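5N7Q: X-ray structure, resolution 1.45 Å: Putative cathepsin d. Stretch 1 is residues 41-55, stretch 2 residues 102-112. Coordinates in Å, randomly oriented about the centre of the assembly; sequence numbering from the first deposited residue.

Stretch 1 (41-55) NLWLPSSKCTTKYCL
Stretch 2 102-112: GQPLGEALVVG

This contact is a short parallel β-ladder whose partner strand turns a corner, so that backbone hydrogen bonds hold one half while a disulfide-braced loop and a helical turn pack against the other, burying 688 Å² in all.

The strand through Leu 42–Pro 45 runs in the same direction as the one through Gln 103–Ala 108, their axes 39° apart and 4.4 Å at closest approach. Trp 43 pairs with Gly 106 (CA to CA 4.2 Å), Leu 44 with Glu 107 (CA to CA 5.5 Å) and Pro 45 with Ala 108 (CA to CA 4.6 Å). Extended torsions, such as -148/155 at Trp 43 and -142/157 at Leu 44, let alternate residues of each strand turn their N and O to the other. Gly 106 N donates to Leu 42 O at 2.8 Å, Leu 44 N to Gly 106 O at 3.0 Å, Ala 108 N to Leu 44 O at 2.8 Å, and Ser 46 N to Ala 108 O at 3.0 Å. Pro 45, at -65/140, has no amide hydrogen, but this register asks none of it. Before the first rung, a water accepts from Leu 42 N (O to N 3.0 Å) and donates to Pro 104 O (O to O 2.9 Å).

Trp 43, Pro 45 and Ala 108 share one face of the sheet. Gly 106 suits its place opposite Trp 43 because an ideal CB there would lie only 3.2 Å from Trp 43 CB. The indole (chi1 p, chi2 -94°) brings CE3 to 3.8 Å from Ala 108 CB, where a small methyl fills the space. Leu 44 (m, t) and Glu 107 point to the other face; Leu 44 CD1 meets Leu 105 CD1 at 4.1 Å, and Leu 42 (t, p) sets CD2 4.0 Å from Leu 105 CB.

Beyond the strand, Ser 46 opens a type I turn closed by Cys 49 N to Ser 46 O at 3.0 Å. With chi1 t, its hydroxyl does two jobs: OG donates to Glu 107 OE1 at 2.7 Å and accepts from Lys 48 N at 3.0 Å. Glu 107 (m, t, chi3 40°) thus finds a polar partner in a buried site, and a water donating to its OE1 (O to OE1 2.8 Å) also accepts from Ser 47 OG and Lys 48 NZ.

Leu 109 marks the corner, at -107/-34. Its CB points sideways, but its m, t rotamer carries CD2 to 3.9 Å from Ser 46 CB and 4.1 Å from Cys 49 CB. The Cys 49 SG–Cys 54 SG disulfide (2.1 Å) ties this loop to the helix at 52–55, which Thr 51 caps by accepting from Cys 54 N at OG1 (3.1 Å).

After the corner, Val 111 (-131/139, chi1 t) points back toward stretch 1. Its CB sits over the face of the Tyr 53 ring, 4.2 Å from the centroid, and its CG2 lies 3.5 Å from Tyr 53 CE2, an apolar branched side chain against a flat aromatic surface.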

# COMPACT_ATOMS: atom_id res chain seq x y z
N ASN A 41 -4.86 -6.73 -8.65
CA ASN A 41 -6.26 -6.79 -9.14
C ASN A 41 -7.04 -5.55 -8.75
O ASN A 41 -6.81 -4.97 -7.66
CB ASN A 41 -6.97 -8.01 -8.57
CG ASN A 41 -6.46 -9.30 -9.17
OD1 ASN A 41 -5.43 -9.80 -8.75
ND2 ASN A 41 -7.14 -9.80 -10.21
N LEU A 42 -7.98 -5.16 -9.61
CA LEU A 42 -9.01 -4.17 -9.29
C LEU A 42 -10.30 -4.90 -8.96
O LEU A 42 -10.74 -5.78 -9.70
CB LEU A 42 -9.26 -3.26 -10.49
CG LEU A 42 -10.40 -2.24 -10.40
CD1 LEU A 42 -10.30 -1.25 -9.26
CD2 LEU A 42 -10.46 -1.55 -11.74
N TRP A 43 -10.94 -4.52 -7.85
CA TRP A 43 -12.30 -5.03 -7.58
C TRP A 43 -13.13 -4.00 -6.83
O TRP A 43 -12.60 -3.12 -6.17
CB TRP A 43 -12.29 -6.36 -6.83
CG TRP A 43 -11.69 -6.32 -5.45
CD1 TRP A 43 -10.37 -6.60 -5.11
CD2 TRP A 43 -12.33 -5.93 -4.24
NE1 TRP A 43 -10.19 -6.42 -3.77
CE2 TRP A 43 -11.36 -5.96 -3.22
CE3 TRP A 43 -13.63 -5.49 -3.93
CZ2 TRP A 43 -11.66 -5.66 -1.89
CZ3 TRP A 43 -13.92 -5.18 -2.60
CH2 TRP A 43 -12.93 -5.26 -1.61
N LEU A 44 -14.44 -4.13 -7.00
CA LEU A 44 -15.47 -3.26 -6.42
C LEU A 44 -16.66 -4.11 -6.01
O LEU A 44 -16.86 -5.20 -6.58
CB LEU A 44 -15.91 -2.20 -7.42
CG LEU A 44 -14.85 -1.17 -7.82
CD1 LEU A 44 -15.29 -0.43 -9.05
CD2 LEU A 44 -14.49 -0.26 -6.65
N PRO A 45 -17.47 -3.62 -5.05
CA PRO A 45 -18.69 -4.38 -4.71
C PRO A 45 -19.68 -4.42 -5.88
O PRO A 45 -19.85 -3.43 -6.56
CB PRO A 45 -19.29 -3.55 -3.55
CG PRO A 45 -18.15 -2.67 -3.07
CD PRO A 45 -17.41 -2.35 -4.32
N SER A 46 -20.31 -5.57 -6.10
CA SER A 46 -21.27 -5.73 -7.20
C SER A 46 -22.69 -5.27 -6.83
O SER A 46 -23.13 -5.52 -5.72
CB SER A 46 -21.37 -7.20 -7.54
OG SER A 46 -22.14 -7.41 -8.69
N SER A 47 -23.43 -4.71 -7.77
CA SER A 47 -24.87 -4.50 -7.58
C SER A 47 -25.64 -5.82 -7.44
O SER A 47 -26.77 -5.82 -6.98
CB SER A 47 -25.48 -3.73 -8.74
OG SER A 47 -25.30 -4.39 -9.97
N LYS A 48 -25.03 -6.94 -7.85
CA LYS A 48 -25.63 -8.28 -7.66
C LYS A 48 -25.52 -8.75 -6.20
O LYS A 48 -26.03 -9.82 -5.86
CB LYS A 48 -24.95 -9.30 -8.56
CG LYS A 48 -25.34 -9.29 -10.03
CD LYS A 48 -25.17 -7.97 -10.72
CE LYS A 48 -25.57 -8.03 -12.19
NZ LYS A 48 -25.58 -6.64 -12.70
N CYS A 49 -24.84 -7.98 -5.35
CA CYS A 49 -24.59 -8.31 -3.94
C CYS A 49 -25.50 -7.44 -3.08
O CYS A 49 -25.54 -6.23 -3.27
CB CYS A 49 -23.11 -8.04 -3.64
SG CYS A 49 -22.64 -8.20 -1.92
N THR A 50 -26.22 -8.05 -2.14
CA THR A 50 -27.15 -7.33 -1.25
C THR A 50 -26.84 -7.58 0.23
O THR A 50 -27.72 -7.42 1.08
CB THR A 50 -28.61 -7.73 -1.55
OG1 THR A 50 -28.75 -9.15 -1.35
CG2 THR A 50 -28.98 -7.35 -2.99
N THR A 51 -25.60 -7.96 0.54
CA THR A 51 -25.16 -8.11 1.92
C THR A 51 -25.10 -6.74 2.60
O THR A 51 -25.09 -5.69 1.94
CB THR A 51 -23.75 -8.73 2.01
OG1 THR A 51 -22.80 -7.86 1.36
CG2 THR A 51 -23.68 -10.12 1.38
N LYS A 52 -25.00 -6.76 3.93
CA LYS A 52 -24.82 -5.52 4.70
C LYS A 52 -23.62 -4.73 4.16
O LYS A 52 -23.69 -3.51 3.97
CB LYS A 52 -24.62 -5.87 6.18
CG LYS A 52 -24.48 -4.67 7.11
CD LYS A 52 -24.60 -5.08 8.57
CE LYS A 52 -23.32 -5.72 9.09
NZ LYS A 52 -23.40 -6.02 10.56
N TYR A 53 -22.53 -5.45 3.88
CA TYR A 53 -21.33 -4.82 3.33
C TYR A 53 -21.64 -4.08 2.04
O TYR A 53 -21.34 -2.88 1.88
CB TYR A 53 -20.25 -5.88 3.09
CG TYR A 53 -19.12 -5.36 2.25
CD1 TYR A 53 -18.19 -4.44 2.75
CD2 TYR A 53 -18.99 -5.74 0.92
CE1 TYR A 53 -17.17 -3.94 1.95
CE2 TYR A 53 -17.98 -5.24 0.12
CZ TYR A 53 -17.06 -4.35 0.62
OH TYR A 53 -16.06 -3.89 -0.20
N CYS A 54 -22.28 -4.77 1.11
CA CYS A 54 -22.52 -4.19 -0.21
C CYS A 54 -23.50 -3.02 -0.13
O CYS A 54 -23.30 -2.00 -0.79
CB CYS A 54 -22.98 -5.25 -1.19
SG CYS A 54 -21.67 -6.42 -1.54
N LEU A 55 -24.51 -3.13 0.73
CA LEU A 55 -25.51 -2.07 0.82
C LEU A 55 -25.00 -0.80 1.46
O LEU A 55 -25.62 0.26 1.29
CB LEU A 55 -26.76 -2.58 1.53
CG LEU A 55 -27.54 -3.64 0.72
CD1 LEU A 55 -28.82 -3.93 1.47
CD2 LEU A 55 -27.84 -3.26 -0.73
N GLY A 102 -11.44 -0.97 -21.62
CA GLY A 102 -11.35 -2.43 -21.55
C GLY A 102 -10.62 -2.95 -20.32
O GLY A 102 -9.78 -3.84 -20.43
N GLN A 103 -10.97 -2.40 -19.16
CA GLN A 103 -10.29 -2.74 -17.91
C GLN A 103 -11.03 -3.86 -17.15
O GLN A 103 -12.16 -3.66 -16.71
CB GLN A 103 -10.15 -1.50 -17.01
CG GLN A 103 -9.50 -1.79 -15.66
CD GLN A 103 -8.10 -2.36 -15.82
OE1 GLN A 103 -7.31 -1.80 -16.58
NE2 GLN A 103 -7.81 -3.47 -15.16
N PRO A 104 -10.38 -5.02 -16.99
CA PRO A 104 -11.02 -6.03 -16.18
C PRO A 104 -11.09 -5.62 -14.72
O PRO A 104 -10.16 -5.03 -14.20
CB PRO A 104 -10.12 -7.26 -16.33
CG PRO A 104 -9.34 -7.03 -17.53
CD PRO A 104 -9.16 -5.54 -17.62
N LEU A 105 -12.22 -5.90 -14.10
CA LEU A 105 -12.43 -5.69 -12.68
C LEU A 105 -13.18 -6.86 -12.09
O LEU A 105 -14.00 -7.52 -12.77
CB LEU A 105 -13.20 -4.39 -12.38
CG LEU A 105 -14.68 -4.27 -12.82
CD1 LEU A 105 -15.52 -3.40 -11.91
CD2 LEU A 105 -14.81 -3.76 -14.24
N GLY A 106 -12.95 -7.09 -10.81
CA GLY A 106 -13.74 -8.06 -10.06
C GLY A 106 -15.01 -7.43 -9.51
O GLY A 106 -14.95 -6.35 -8.90
N GLU A 107 -16.14 -8.09 -9.73
CA GLU A 107 -17.39 -7.72 -9.07
C GLU A 107 -17.49 -8.59 -7.84
O GLU A 107 -17.75 -9.80 -7.92
CB GLU A 107 -18.59 -7.97 -9.98
CG GLU A 107 -18.60 -7.18 -11.27
CD GLU A 107 -20.01 -6.97 -11.81
OE1 GLU A 107 -20.93 -6.72 -11.01
OE2 GLU A 107 -20.17 -6.99 -13.05
N ALA A 108 -17.31 -7.98 -6.68
CA ALA A 108 -17.26 -8.71 -5.41
C ALA A 108 -18.66 -9.07 -4.92
O ALA A 108 -19.55 -8.23 -4.88
CB ALA A 108 -16.54 -7.86 -4.39
N LEU A 109 -18.83 -10.35 -4.59
CA LEU A 109 -20.03 -10.88 -3.94
C LEU A 109 -19.84 -11.25 -2.49
O LEU A 109 -20.79 -11.13 -1.71
CB LEU A 109 -20.55 -12.11 -4.71
CG LEU A 109 -20.84 -11.91 -6.19
CD1 LEU A 109 -21.28 -13.24 -6.82
CD2 LEU A 109 -21.91 -10.86 -6.41
N VAL A 110 -18.65 -11.73 -2.13
CA VAL A 110 -18.37 -12.14 -0.75
C VAL A 110 -17.05 -11.49 -0.33
O VAL A 110 -16.04 -11.64 -1.00
CB VAL A 110 -18.33 -13.68 -0.61
CG1 VAL A 110 -17.99 -14.12 0.81
CG2 VAL A 110 -19.69 -14.26 -1.00
N VAL A 111 -17.09 -10.83 0.83
CA VAL A 111 -15.94 -10.12 1.36
C VAL A 111 -15.80 -10.56 2.80
O VAL A 111 -16.79 -10.70 3.53
CB VAL A 111 -16.09 -8.59 1.23
CG1 VAL A 111 -14.96 -7.84 1.92
CG2 VAL A 111 -16.15 -8.19 -0.25
N GLY A 112 -14.55 -10.77 3.21
CA GLY A 112 -14.26 -11.03 4.60
C GLY A 112 -13.14 -10.16 5.12
O GLY A 112 -12.32 -9.64 4.36
O HOH W 1 -8.20 -6.20 -12.41
O HOH W 2 -23.14 -5.32 -11.92
O HOH W 3 -20.56 -9.08 0.45